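Local coordinates for protein coatomer subunit delta (Saccharomyces cerevisiae, PDB 5FJZ) that forms part of the coatomer coat, which probably carries dilysine-tagged proteins from the Golgi back to the ER, and binds Dsl1 through its mu-homology domain, at residues K20-A25 with K263-L268; S35-G40 with R108-A113; A25-D30 with S119-T124. One frame throughout, in Å; residues are numbered along the deposited sequence.

Contact 1 of 3, residues K20-A25 with K263-L268; sequences KEVINA and KSDEYL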
loop_
_atom_site.group_PDB
_atom_site.type_symbol
_atom_site.label_atom_id
_atom_site.label_comp_id
_atom_site.label_asym_id
_atom_site.label_seq_id
_atom_site.Cartn_x
_atom_site.Cartn_y
_atom_site.Cartn_z
ATOM N N LYS A 20 14.122 -9.647 15.256
ATOM C CA LYS A 20 14.201 -9.443 13.789
ATOM C C LYS A 20 14.580 -8.041 13.488
ATOM O O LYS A 20 13.932 -7.110 13.993
ATOM C CB LYS A 20 12.838 -9.772 13.182
ATOM C CG LYS A 20 12.455 -11.239 13.221
ATOM C CD LYS A 20 11.018 -11.455 12.675
ATOM C CE LYS A 20 10.857 -12.864 12.161
ATOM N NZ LYS A 20 9.414 -13.258 12.047
ATOM N N GLU A 21 15.669 -7.829 12.760
ATOM C CA GLU A 21 16.106 -6.486 12.336
ATOM C C GLU A 21 16.143 -6.333 10.843
ATOM O O GLU A 21 16.453 -7.306 10.074
ATOM C CB GLU A 21 17.439 -6.067 12.981
ATOM C CG GLU A 21 17.234 -5.967 14.478
ATOM C CD GLU A 21 18.452 -5.631 15.290
ATOM O OE1 GLU A 21 19.580 -5.942 14.814
ATOM O OE2 GLU A 21 18.281 -5.017 16.373
ATOM N N VAL A 22 15.679 -5.185 10.386
ATOM C CA VAL A 22 15.639 -4.829 8.959
ATOM C C VAL A 22 16.383 -3.531 8.717
ATOM O O VAL A 22 16.239 -2.593 9.454
ATOM C CB VAL A 22 14.183 -4.613 8.504
ATOM C CG1 VAL A 22 14.100 -4.155 7.064
ATOM C CG2 VAL A 22 13.382 -5.862 8.708
ATOM N N ILE A 23 17.262 -3.540 7.710
ATOM C CA ILE A 23 18.163 -2.427 7.464
ATOM C C ILE A 23 17.866 -1.840 6.103
ATOM O O ILE A 23 17.903 -2.567 5.107
ATOM C CB ILE A 23 19.658 -2.804 7.646
ATOM C CG1 ILE A 23 20.618 -1.610 7.389
ATOM C CG2 ILE A 23 20.047 -4.013 6.792
ATOM C CD1 ILE A 23 20.522 -0.554 8.448
ATOM N N ASN A 24 17.671 -0.532 6.075
ATOM C CA ASN A 24 17.662 0.283 4.891
ATOM C C ASN A 24 18.968 1.113 4.857
ATOM O O ASN A 24 19.447 1.640 5.923
ATOM C CB ASN A 24 16.519 1.311 4.871
ATOM C CG ASN A 24 15.117 0.691 4.884
ATOM O OD1 ASN A 24 14.259 1.138 5.627
ATOM N ND2 ASN A 24 14.906 -0.324 4.167
ATOM N N ALA A 25 19.511 1.251 3.658
ATOM C CA ALA A 25 20.701 2.058 3.468
ATOM C C ALA A 25 20.740 2.558 2.021
ATOM O O ALA A 25 20.390 1.799 1.065
ATOM C CB ALA A 25 21.933 1.240 3.817
ATOM N N LYS A 263 17.846 -8.628 7.739
ATOM C CA LYS A 263 17.339 -8.647 6.391
ATOM C C LYS A 263 17.536 -7.223 5.862
ATOM O O LYS A 263 17.219 -6.224 6.547
ATOM C CB LYS A 263 15.855 -9.038 6.366
ATOM C CG LYS A 263 15.191 -9.184 5.012
ATOM C CD LYS A 263 13.727 -9.688 5.052
ATOM C CE LYS A 263 13.089 -9.682 3.708
ATOM N NZ LYS A 263 12.876 -11.053 3.224
ATOM N N SER A 264 18.052 -7.115 4.637
ATOM C CA SER A 264 17.941 -5.849 3.886
ATOM C C SER A 264 16.505 -5.554 3.449
ATOM O O SER A 264 15.698 -6.427 3.246
ATOM C CB SER A 264 18.851 -5.855 2.654
ATOM O OG SER A 264 18.464 -6.927 1.758
ATOM N N ASP A 265 16.165 -4.297 3.326
ATOM C CA ASP A 265 14.899 -3.868 2.654
ATOM C C ASP A 265 15.288 -2.890 1.527
ATOM O O ASP A 265 15.709 -3.322 0.455
ATOM C CB ASP A 265 13.933 -3.341 3.705
ATOM C CG ASP A 265 12.574 -2.914 3.089
ATOM O OD1 ASP A 265 12.343 -3.222 1.920
ATOM O OD2 ASP A 265 11.823 -2.175 3.729
ATOM N N GLU A 266 15.251 -1.598 1.742
ATOM C CA GLU A 266 15.608 -0.635 0.712
ATOM C C GLU A 266 17.114 -0.302 0.811
ATOM O O GLU A 266 17.478 0.542 1.556
ATOM C CB GLU A 266 14.760 0.628 0.830
ATOM C CG GLU A 266 13.263 0.358 0.557
ATOM C CD GLU A 266 12.336 1.594 0.673
ATOM O OE1 GLU A 266 12.774 2.710 1.062
ATOM O OE2 GLU A 266 11.120 1.428 0.449
ATOM N N TYR A 267 17.922 -1.096 0.114
ATOM C CA TYR A 267 19.324 -1.176 0.331
ATOM C C TYR A 267 19.903 -0.981 -1.061
ATOM O O TYR A 267 19.957 -1.930 -1.875
ATOM C CB TYR A 267 19.765 -2.447 0.941
ATOM C CG TYR A 267 21.028 -2.364 1.784
ATOM C CD1 TYR A 267 22.286 -2.310 1.168
ATOM C CD2 TYR A 267 20.993 -2.495 3.162
ATOM C CE1 TYR A 267 23.450 -2.335 1.921
ATOM C CE2 TYR A 267 22.154 -2.519 3.924
ATOM C CZ TYR A 267 23.378 -2.378 3.306
ATOM O OH TYR A 267 24.557 -2.378 4.060
ATOM N N LEU A 268 20.286 0.249 -1.343
ATOM C CA LEU A 268 20.631 0.594 -2.701
ATOM C C LEU A 268 21.703 1.677 -3.010
ATOM O O LEU A 268 21.968 2.493 -2.217
ATOM C CB LEU A 268 19.360 0.991 -3.442
ATOM C CG LEU A 268 18.623 2.317 -3.408
ATOM C CD1 LEU A 268 17.146 1.994 -3.187
ATOM C CD2 LEU A 268 19.054 3.330 -2.412
#
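A25 covers one face of the Y267 ring, its CB 3.9 Å from the ring centroid in a CH-pi contact displaced toward the rim. At the ring edge, in plane, I23 O lies 3.7 Å from Y267 CD2. I23 CG2 adds an apolar contact with Y267 CE2 at 3.9 Å. Y267 CG is roughly anti to its backbone N (chi1 -152°), and the side-chain end lies nearer 20-25 than its base. F224 meets the ring edge-to-face, and the hydroxyl bonds to L123 O. An alanine in place of Y267 would probably leave L123 O without that hydroxyl and open a gap between A25, I23 and F224. On the other side of the sheet V22 CG1 touches D265 CB at 3.5 Å. The two strands run parallel: I23 N gives to K263 O at 2.9 Å, and D265 N gives to I23 O. The chain turns a corner at D265 and E266, the latter centring an inverse gamma turn, and the register shifts by one between I23 and A25. A25 N bonds to E266 O, and L268 N to A25 O (2.9 Å). This parallel pair, interrupted by a beta bulge, joins the first and last strands of the all-beta mu-homology domain.

Contact 2 of 3, residues S35-G40 with R108-A113; sequences SSELKG and RWRKVA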
loop_
_atom_site.group_PDB
_atom_site.type_symbol
_atom_site.label_atom_id
_atom_site.label_comp_id
_atom_site.label_asym_id
_atom_site.label_seq_id
_atom_site.Cartn_x
_atom_site.Cartn_y
_atom_site.Cartn_z
ATOM N N SER A 35 22.244 7.686 3.832
ATOM C CA SER A 35 21.308 7.484 4.895
ATOM C C SER A 35 21.194 6.071 5.175
ATOM O O SER A 35 21.630 5.214 4.362
ATOM C CB SER A 35 19.893 7.961 4.523
ATOM O OG SER A 35 19.476 7.315 3.314
ATOM N N SER A 36 20.646 5.776 6.354
ATOM C CA SER A 36 20.373 4.462 6.784
ATOM C C SER A 36 19.270 4.478 7.851
ATOM O O SER A 36 19.036 5.459 8.549
ATOM C CB SER A 36 21.630 3.634 7.219
ATOM O OG SER A 36 22.355 4.293 8.256
ATOM N N GLU A 37 18.617 3.343 7.988
ATOM C CA GLU A 37 17.555 3.166 8.935
ATOM C C GLU A 37 17.391 1.720 9.268
ATOM O O GLU A 37 17.230 0.848 8.393
ATOM C CB GLU A 37 16.253 3.750 8.410
ATOM C CG GLU A 37 15.033 3.496 9.321
ATOM C CD GLU A 37 13.700 3.716 8.606
ATOM O OE1 GLU A 37 13.512 3.286 7.432
ATOM O OE2 GLU A 37 12.827 4.356 9.221
ATOM N N LEU A 38 17.480 1.426 10.550
ATOM C CA LEU A 38 17.336 0.105 11.091
ATOM C C LEU A 38 15.992 0.018 11.849
ATOM O O LEU A 38 15.743 0.809 12.747
ATOM C CB LEU A 38 18.530 -0.225 11.999
ATOM C CG LEU A 38 18.748 -1.498 12.858
ATOM C CD1 LEU A 38 17.578 -1.967 13.811
ATOM C CD2 LEU A 38 19.281 -2.695 12.083
ATOM N N LYS A 39 15.245 -1.043 11.615
ATOM C CA LYS A 39 13.989 -1.297 12.352
ATOM C C LYS A 39 14.038 -2.578 12.972
ATOM O O LYS A 39 14.536 -3.569 12.350
ATOM C CB LYS A 39 12.816 -1.218 11.368
ATOM C CG LYS A 39 12.577 0.175 10.859
ATOM C CD LYS A 39 11.530 0.186 9.723
ATOM C CE LYS A 39 10.157 0.593 10.194
ATOM N NZ LYS A 39 9.390 1.215 9.054
ATOM N N GLY A 40 13.613 -2.691 14.224
ATOM C CA GLY A 40 13.623 -4.031 14.861
ATOM C C GLY A 40 12.352 -4.374 15.562
ATOM O O GLY A 40 11.651 -3.484 15.970
ATOM N N ARG A 108 9.462 -2.922 19.798
ATOM C CA ARG A 108 9.998 -2.434 18.522
ATOM C C ARG A 108 10.972 -1.280 18.762
ATOM O O ARG A 108 10.954 -0.615 19.817
ATOM C CB ARG A 108 8.847 -1.788 17.705
ATOM C CG ARG A 108 7.976 -2.800 17.038
ATOM C CD ARG A 108 6.780 -2.061 16.465
ATOM N NE ARG A 108 6.073 -2.908 15.502
ATOM C CZ ARG A 108 4.877 -2.600 14.997
ATOM N NH1 ARG A 108 4.236 -1.478 15.376
ATOM N NH2 ARG A 108 4.308 -3.421 14.126
ATOM N N TRP A 109 11.865 -1.086 17.802
ATOM C CA TRP A 109 12.886 -0.074 17.852
ATOM C C TRP A 109 13.172 0.399 16.462
ATOM O O TRP A 109 12.912 -0.283 15.508
ATOM C CB TRP A 109 14.128 -0.553 18.656
ATOM C CG TRP A 109 14.791 -1.793 18.185
ATOM C CD1 TRP A 109 15.922 -1.870 17.402
ATOM C CD2 TRP A 109 14.427 -3.122 18.516
ATOM N NE1 TRP A 109 16.248 -3.245 17.205
ATOM C CE2 TRP A 109 15.375 -4.003 17.933
ATOM C CE3 TRP A 109 13.463 -3.682 19.379
ATOM C CZ2 TRP A 109 15.243 -5.325 18.017
ATOM C CZ3 TRP A 109 13.375 -5.006 19.458
ATOM C CH2 TRP A 109 14.218 -5.823 18.808
ATOM N N ARG A 110 13.749 1.588 16.359
ATOM C CA ARG A 110 14.123 2.178 15.104
ATOM C C ARG A 110 15.223 3.192 15.305
ATOM O O ARG A 110 15.105 4.065 16.169
ATOM C CB ARG A 110 12.924 2.903 14.489
ATOM C CG ARG A 110 13.175 3.409 13.084
ATOM C CD ARG A 110 11.879 3.813 12.386
ATOM N NE ARG A 110 11.463 5.112 12.799
ATOM C CZ ARG A 110 11.856 6.252 12.247
ATOM N NH1 ARG A 110 12.549 6.272 11.144
ATOM N NH2 ARG A 110 11.414 7.405 12.703
ATOM N N LYS A 111 16.218 3.146 14.449
ATOM C CA LYS A 111 17.282 4.135 14.551
ATOM C C LYS A 111 17.694 4.515 13.186
ATOM O O LYS A 111 17.685 3.677 12.249
ATOM C CB LYS A 111 18.468 3.578 15.359
ATOM C CG LYS A 111 19.528 4.624 15.441
ATOM C CD LYS A 111 20.477 4.406 16.589
ATOM C CE LYS A 111 21.601 5.412 16.541
ATOM N NZ LYS A 111 22.552 4.982 17.556
ATOM N N VAL A 112 18.026 5.796 13.042
ATOM C CA VAL A 112 18.427 6.366 11.807
ATOM C C VAL A 112 19.868 6.862 11.868
ATOM O O VAL A 112 20.376 7.290 12.917
ATOM C CB VAL A 112 17.526 7.490 11.263
ATOM C CG1 VAL A 112 16.059 7.072 11.143
ATOM C CG2 VAL A 112 17.753 8.819 11.944
ATOM N N ALA A 113 20.473 6.946 10.709
ATOM C CA ALA A 113 21.800 7.580 10.644
ATOM C C ALA A 113 21.911 8.342 9.358
ATOM O O ALA A 113 21.240 8.028 8.312
ATOM C CB ALA A 113 22.899 6.538 10.840
#
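The indole of W109 lies against the backbone of G40, whose CA sits over one face, 3.7 Å from the centroid of the five-membered ring. G40 has no side chain, which lets the ring come down directly on the neighbouring strand. W109 CG occupies the crowded position between its backbone N and carbonyl carbon (chi1 57°), and the indole turns toward 35-40. L38 CD1 approaches the same ring obliquely, 3.9 Å from W109 NE1, while S36 OG packs on A113 CB at 3.5 Å. Across the other face of the sheet E37 and R110 form a salt bridge, R110 NH1 giving a hydrogen bond of 2.7 Å to E37 OE2. The oxygen is met on its anti side, and the carboxylate and guanidinium planes stand nearly perpendicular, 84° apart. K39 runs beside R110, the two pointing the same way, with K39 CG 4.0 Å from R110 CG.

Beneath these side chains is a regular antiparallel pair of the large mixed sheet in the mu-homology domain. S36 with A113, L38 with K111 and G40 with W109 are its hydrogen-bonded pairs, each closed by two backbone bonds, among them G40 N to W109 O at 2.8 Å. E37 with V112 and K39 with R110 are the non-hydrogen-bonded pairs.

Farther out, E21 OE2 accepts a hydrogen bond from W109 NE1 and so restrains the rotation of the indole. R110 NH2 forms a salt bridge with E26 of the second subunit, giving the guanidinium acidic partners in both chains. R108 makes a cation-pi contact with an aromatic side chain of the bound Dsl1 peptide.

Contact 3 of 3, residues A25-D30 with S119-T124; sequences AEFSRD and SLIPLT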
loop_
_atom_site.group_PDB
_atom_site.type_symbol
_atom_site.label_atom_id
_atom_site.label_comp_id
_atom_site.label_asym_id
_atom_site.label_seq_id
_atom_site.Cartn_x
_atom_site.Cartn_y
_atom_site.Cartn_z
ATOM N N ALA A 25 19.511 1.251 3.658
ATOM C CA ALA A 25 20.701 2.058 3.468
ATOM C C ALA A 25 20.740 2.558 2.021
ATOM O O ALA A 25 20.390 1.799 1.065
ATOM C CB ALA A 25 21.933 1.240 3.817
ATOM N N GLU A 26 21.184 3.780 1.803
ATOM C CA GLU A 26 21.375 4.341 0.463
ATOM C C GLU A 26 22.770 4.970 0.261
ATOM O O GLU A 26 23.303 5.660 1.177
ATOM C CB GLU A 26 20.301 5.410 0.193
ATOM C CG GLU A 26 20.383 6.089 -1.195
ATOM C CD GLU A 26 19.162 6.928 -1.588
ATOM O OE1 GLU A 26 18.075 6.700 -0.981
ATOM O OE2 GLU A 26 19.293 7.788 -2.492
ATOM N N PHE A 27 23.322 4.722 -0.891
ATOM C CA PHE A 27 24.748 5.127 -1.247
ATOM C C PHE A 27 24.719 5.879 -2.536
ATOM O O PHE A 27 23.854 5.660 -3.380
ATOM C CB PHE A 27 25.688 3.908 -1.413
ATOM C CG PHE A 27 25.732 3.015 -0.265
ATOM C CD1 PHE A 27 24.738 2.073 -0.069
ATOM C CD2 PHE A 27 26.743 3.092 0.676
ATOM C CE1 PHE A 27 24.762 1.224 1.002
ATOM C CE2 PHE A 27 26.769 2.246 1.746
ATOM C CZ PHE A 27 25.774 1.327 1.956
ATOM N N SER A 28 25.557 6.937 -2.669
ATOM C CA SER A 28 25.827 7.468 -3.928
ATOM C C SER A 28 26.628 6.451 -4.770
ATOM O O SER A 28 27.195 5.494 -4.258
ATOM C CB SER A 28 26.607 8.765 -3.802
ATOM O OG SER A 28 25.758 9.793 -3.309
ATOM N N ARG A 29 26.748 6.676 -6.074
ATOM C CA ARG A 29 27.454 5.668 -6.923
ATOM C C ARG A 29 28.896 5.517 -6.516
ATOM O O ARG A 29 29.427 4.420 -6.655
ATOM C CB ARG A 29 27.461 6.059 -8.395
ATOM C CG ARG A 29 26.176 6.644 -8.763
ATOM C CD ARG A 29 25.998 6.882 -10.194
ATOM N NE ARG A 29 24.624 7.219 -10.361
ATOM C CZ ARG A 29 24.091 7.577 -11.520
ATOM N NH1 ARG A 29 24.833 7.661 -12.618
ATOM N NH2 ARG A 29 22.777 7.785 -11.563
ATOM N N ASP A 30 29.510 6.552 -5.946
ATOM C CA ASP A 30 30.885 6.472 -5.485
ATOM C C ASP A 30 31.045 5.927 -4.077
ATOM O O ASP A 30 32.148 5.831 -3.593
ATOM C CB ASP A 30 31.633 7.814 -5.609
ATOM C CG ASP A 30 31.243 8.828 -4.506
ATOM O OD1 ASP A 30 30.285 8.628 -3.733
ATOM O OD2 ASP A 30 31.883 9.876 -4.415
ATOM N N SER A 119 27.527 3.593 11.091
ATOM C CA SER A 119 27.307 2.826 12.296
ATOM C C SER A 119 26.235 1.765 12.207
ATOM O O SER A 119 26.311 0.705 12.905
ATOM C CB SER A 119 27.074 3.749 13.524
ATOM O OG SER A 119 25.940 4.547 13.311
ATOM N N LEU A 120 25.267 1.958 11.307
ATOM C CA LEU A 120 24.198 0.985 11.156
ATOM C C LEU A 120 24.346 0.049 9.960
ATOM O O LEU A 120 23.423 -0.740 9.719
ATOM C CB LEU A 120 22.867 1.737 10.926
ATOM C CG LEU A 120 22.022 2.274 12.093
ATOM C CD1 LEU A 120 22.562 2.228 13.498
ATOM C CD2 LEU A 120 21.132 3.490 11.774
ATOM N N ILE A 121 25.410 0.214 9.159
ATOM C CA ILE A 121 25.538 -0.481 7.855
ATOM C C ILE A 121 26.352 -1.776 7.995
ATOM O O ILE A 121 27.508 -1.715 8.440
ATOM C CB ILE A 121 26.070 0.553 6.861
ATOM C CG1 ILE A 121 24.872 1.552 6.616
ATOM C CG2 ILE A 121 26.606 -0.080 5.597
ATOM C CD1 ILE A 121 25.162 2.751 5.741
ATOM N N PRO A 122 25.760 -2.921 7.680
ATOM C CA PRO A 122 26.545 -4.138 7.689
ATOM C C PRO A 122 27.449 -4.306 6.411
ATOM O O PRO A 122 28.412 -5.056 6.452
ATOM C CB PRO A 122 25.497 -5.214 7.725
ATOM C CG PRO A 122 24.320 -4.625 7.002
ATOM C CD PRO A 122 24.332 -3.163 7.289
ATOM N N LEU A 123 27.013 -3.751 5.304
ATOM C CA LEU A 123 27.642 -3.945 3.979
ATOM C C LEU A 123 27.737 -2.648 3.214
ATOM O O LEU A 123 26.723 -2.080 2.799
ATOM C CB LEU A 123 26.889 -4.999 3.212
ATOM C CG LEU A 123 27.495 -5.450 1.910
ATOM C CD1 LEU A 123 28.605 -6.424 2.109
ATOM C CD2 LEU A 123 26.389 -6.068 1.042
ATOM N N THR A 124 28.947 -2.125 3.018
ATOM C CA THR A 124 29.173 -0.899 2.272
ATOM C C THR A 124 29.332 -1.233 0.825
ATOM O O THR A 124 29.712 -2.317 0.497
ATOM C CB THR A 124 30.423 -0.123 2.793
ATOM O OG1 THR A 124 31.510 -1.001 2.865
ATOM C CG2 THR A 124 30.208 0.339 4.217
#
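F27 and I121 meet tip to tip and supply much of the apolar packing. The methyl I121 CG2 sits at the edge of the phenyl ring, in its plane, 4.0 Å from F27 CZ. The other branch of the same isoleucine serves two partners: I121 CD1 is 4.1 Å from F27 CZ and also 4.1 Å from A25 CB. I121 CG1 is anti to its carbonyl carbon (chi1 -71°) and CG2 anti to the backbone N; CG2 lies in the ring plane, and CD1, one bond beyond CG1, stands to one side of it.

A second kind of contact sets the ring against backbone. L123 O stands obliquely to the ring, 3.6 Å from F27 CZ, and F27 CE2 lies 4.0 Å from T124 CA. No hydrogen bond crosses between 25-30 and 119-124; the two segments meet here by apolar packing and by the ring resting on backbone, with 167 Å² buried in all.

Polar bonding begins beside this buried patch, where T124 OG1 bonds to E145 O.

The patch spans two sheets of the mu-homology domain: F27 ends strand 15-27 of the mixed sheet, whereas L123 and T124 begin strand 123-131 of the four-stranded antiparallel sheet. I33 of strand 33-46 packs on both F27 and I121, and the backbone of F27 bonds to L268 of strand 257-269.

Overall arrangement
Strands 104-113, 33-46, 15-27 and 257-269 lie side by side in one mixed sheet; contacts 1 and 2 are the outer two of the three strand pairings among them, their centres about 9 Å apart. Backbone bonds V22 N to K39 O and N24 N to E37 O join them through the pair 15-27/33-46 between. Contact 3 starts from the end of strand 15-27, shares A25 with contact 1, and leads to the second sheet, its centre about 11 and 13 Å from those of contacts 1 and 2. Along the chain contact 2 nests inside contact 3, and that inside contact 1, which pairs the first and last strands of the domain. Contacts 2 and 3 also touch the second subunit.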